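Long-range contact in protein LRIM1 (Anopheles gambiae, PDB 3O53), which regulates complement-like immunity in the mosquito as a heterodimer with APL1C, this chain being its leucine-rich repeat domain: residues L127-T133 with D150-I156. Numbering follows the deposited sequence.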
loop_
_atom_site.group_PDB
_atom_site.type_symbol
_atom_site.label_atom_id
_atom_site.label_comp_id
_atom_site.label_asym_id
_atom_site.label_seq_id
_atom_site.Cartn_x
_atom_site.Cartn_y
_atom_site.Cartn_z
ATOM N N LEU A 127 3.778 3.553 -2.887
ATOM C CA LEU A 127 3.753 4.806 -2.145
ATOM C C LEU A 127 4.219 4.654 -0.694
ATOM O O LEU A 127 3.781 5.400 0.184
ATOM C CB LEU A 127 2.328 5.378 -2.151
ATOM C CG LEU A 127 1.854 5.969 -3.484
ATOM C CD1 LEU A 127 0.330 6.194 -3.464
ATOM C CD2 LEU A 127 2.601 7.268 -3.780
ATOM N N ALA A 128 5.094 3.696 -0.427
ATOM C CA ALA A 128 5.568 3.502 0.938
ATOM C C ALA A 128 6.193 4.799 1.447
ATOM O O ALA A 128 6.812 5.529 0.688
ATOM C CB ALA A 128 6.581 2.382 1.008
ATOM N N ASN A 129 6.013 5.075 2.735
ATOM C CA ASN A 129 6.751 6.133 3.417
ATOM C C ASN A 129 6.449 7.509 2.847
ATOM O O ASN A 129 7.329 8.176 2.306
ATOM C CB ASN A 129 8.261 5.870 3.351
ATOM C CG ASN A 129 9.028 6.699 4.365
ATOM O OD1 ASN A 129 8.454 7.161 5.348
ATOM N ND2 ASN A 129 10.322 6.887 4.137
ATOM N N ASN A 130 5.191 7.913 2.959
ATOM C CA ASN A 130 4.749 9.209 2.509
ATOM C C ASN A 130 3.853 9.820 3.598
ATOM O O ASN A 130 3.955 9.431 4.756
ATOM C CB ASN A 130 4.032 9.072 1.167
ATOM C CG ASN A 130 5.000 9.054 -0.003
ATOM O OD1 ASN A 130 5.653 10.051 -0.288
ATOM N ND2 ASN A 130 5.103 7.910 -0.679
ATOM N N LYS A 131 2.988 10.761 3.234
ATOM C CA LYS A 131 2.126 11.428 4.210
ATOM C C LYS A 131 0.645 11.223 3.897
ATOM O O LYS A 131 -0.169 12.106 4.119
ATOM C CB LYS A 131 2.427 12.930 4.247
ATOM C CG LYS A 131 3.903 13.267 4.357
ATOM C CD LYS A 131 4.485 12.836 5.686
ATOM C CE LYS A 131 4.311 13.899 6.753
ATOM N NZ LYS A 131 5.072 13.562 7.991
ATOM N N ILE A 132 0.304 10.054 3.378
ATOM C CA ILE A 132 -1.074 9.751 3.045
ATOM C C ILE A 132 -1.843 9.482 4.341
ATOM O O ILE A 132 -1.409 8.693 5.177
ATOM C CB ILE A 132 -1.131 8.541 2.072
ATOM C CG1 ILE A 132 -0.560 8.970 0.713
ATOM C CG2 ILE A 132 -2.569 8.019 1.904
ATOM C CD1 ILE A 132 -0.225 7.817 -0.207
ATOM N N THR A 133 -2.977 10.150 4.521
ATOM C CA THR A 133 -3.771 9.951 5.732
ATOM C C THR A 133 -5.124 9.286 5.464
ATOM O O THR A 133 -5.814 8.905 6.393
ATOM C CB THR A 133 -4.002 11.290 6.443
ATOM O OG1 THR A 133 -4.830 12.124 5.627
ATOM C CG2 THR A 133 -2.675 11.997 6.684
ATOM N N ASP A 150 0.939 -0.439 -2.527
ATOM C CA ASP A 150 1.757 -0.409 -1.328
ATOM C C ASP A 150 1.607 0.945 -0.654
ATOM O O ASP A 150 2.071 1.955 -1.170
ATOM C CB ASP A 150 3.227 -0.674 -1.660
ATOM C CG ASP A 150 4.096 -0.744 -0.416
ATOM O OD1 ASP A 150 3.536 -0.828 0.699
ATOM O OD2 ASP A 150 5.335 -0.716 -0.546
ATOM N N LEU A 151 0.945 0.958 0.499
ATOM C CA LEU A 151 0.754 2.184 1.269
ATOM C C LEU A 151 1.362 2.066 2.664
ATOM O O LEU A 151 0.963 2.776 3.577
ATOM C CB LEU A 151 -0.739 2.528 1.375
ATOM C CG LEU A 151 -1.354 3.108 0.101
ATOM C CD1 LEU A 151 -2.874 2.945 0.078
ATOM C CD2 LEU A 151 -0.971 4.584 -0.050
ATOM N N LYS A 152 2.339 1.184 2.829
ATOM C CA LYS A 152 2.964 1.006 4.136
ATOM C C LYS A 152 3.676 2.271 4.609
ATOM O O LYS A 152 4.082 3.110 3.800
ATOM C CB LYS A 152 3.947 -0.174 4.109
ATOM C CG LYS A 152 5.282 0.104 3.422
ATOM C CD LYS A 152 6.267 -1.040 3.747
ATOM C CE LYS A 152 7.553 -0.959 2.939
ATOM N NZ LYS A 152 7.336 -1.366 1.522
ATOM N N LEU A 153 3.844 2.392 5.924
ATOM C CA LEU A 153 4.541 3.531 6.527
ATOM C C LEU A 153 3.902 4.855 6.141
ATOM O O LEU A 153 4.586 5.839 5.896
ATOM C CB LEU A 153 6.031 3.555 6.144
ATOM C CG LEU A 153 6.895 2.411 6.696
ATOM C CD1 LEU A 153 8.320 2.495 6.150
ATOM C CD2 LEU A 153 6.911 2.427 8.225
ATOM N N ASN A 154 2.585 4.886 6.072
ATOM C CA ASN A 154 1.911 6.164 5.921
ATOM C C ASN A 154 1.162 6.489 7.209
ATOM O O ASN A 154 1.479 5.951 8.265
ATOM C CB ASN A 154 1.021 6.166 4.669
ATOM C CG ASN A 154 1.816 6.474 3.409
ATOM O OD1 ASN A 154 2.135 7.628 3.129
ATOM N ND2 ASN A 154 2.147 5.442 2.649
ATOM N N GLU A 155 0.201 7.397 7.144
ATOM C CA GLU A 155 -0.483 7.837 8.349
ATOM C C GLU A 155 -1.986 7.603 8.259
ATOM O O GLU A 155 -2.783 8.385 8.784
ATOM C CB GLU A 155 -0.194 9.315 8.581
ATOM C CG GLU A 155 1.264 9.588 8.907
ATOM C CD GLU A 155 1.609 11.059 8.845
ATOM O OE1 GLU A 155 0.676 11.889 8.806
ATOM O OE2 GLU A 155 2.814 11.385 8.835
ATOM N N ILE A 156 -2.375 6.526 7.594
ATOM C CA ILE A 156 -3.791 6.242 7.404
ATOM C C ILE A 156 -4.486 5.849 8.730
ATOM O O ILE A 156 -3.969 5.069 9.515
ATOM C CB ILE A 156 -3.976 5.169 6.303
ATOM C CG1 ILE A 156 -3.436 5.728 4.976
ATOM C CG2 ILE A 156 -5.455 4.773 6.160
ATOM C CD1 ILE A 156 -3.156 4.655 3.936
HETATM O O HOH W 1 6.144 1.455 -2.026
#
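The asparagine that stitches successive turns of a leucine-rich repeat solenoid is exemplified by Asn154, whose amide lies against the preceding turn at Leu127, Asn130 and Ile132. Its ND2 donates to Leu127 O at 3.0 Å, nearly straight (166°) and within the amide plane, while its second N-H bonds to Leu151 O of its own turn from above that carbonyl's plane. With CG beside the backbone N (chi1 -83°), the amide folds back over its own loop and reaches across. OD1 accepts from Ile132 N at 3.0 Å and weakly from Asn130 N, but it is modelled too near the chain at Asn130, so the details of these two bonds are doubtful. One turn earlier Asn130 repeats the pattern: its ND2 comes to Leu127 O from the face opposite Asn154 ND2, and it also donates to Ala106 O. Backbone bonds run alongside, from Leu127 N to Asp150 O (2.9 Å), Asn129 N to Lys152 O and Glu155 N to Ile132 O. In the interior, Ile132 CD1 meets Leu151 CD2 tightly at 3.3 Å, the two side chains at about a right angle, while Ile132 CG2 packs alongside Ile156 CG1. On the outer side Lys131 NZ pairs with Glu155 OE2 (3.2 Å) in a salt bridge whose hydrogen bond is weak. Asn179 in turn bonds to Leu151 O and Ile156 N, so the amides form a continuing row that satisfies buried backbone groups where the strands have ended and probably helps hold the turns at an even spacing.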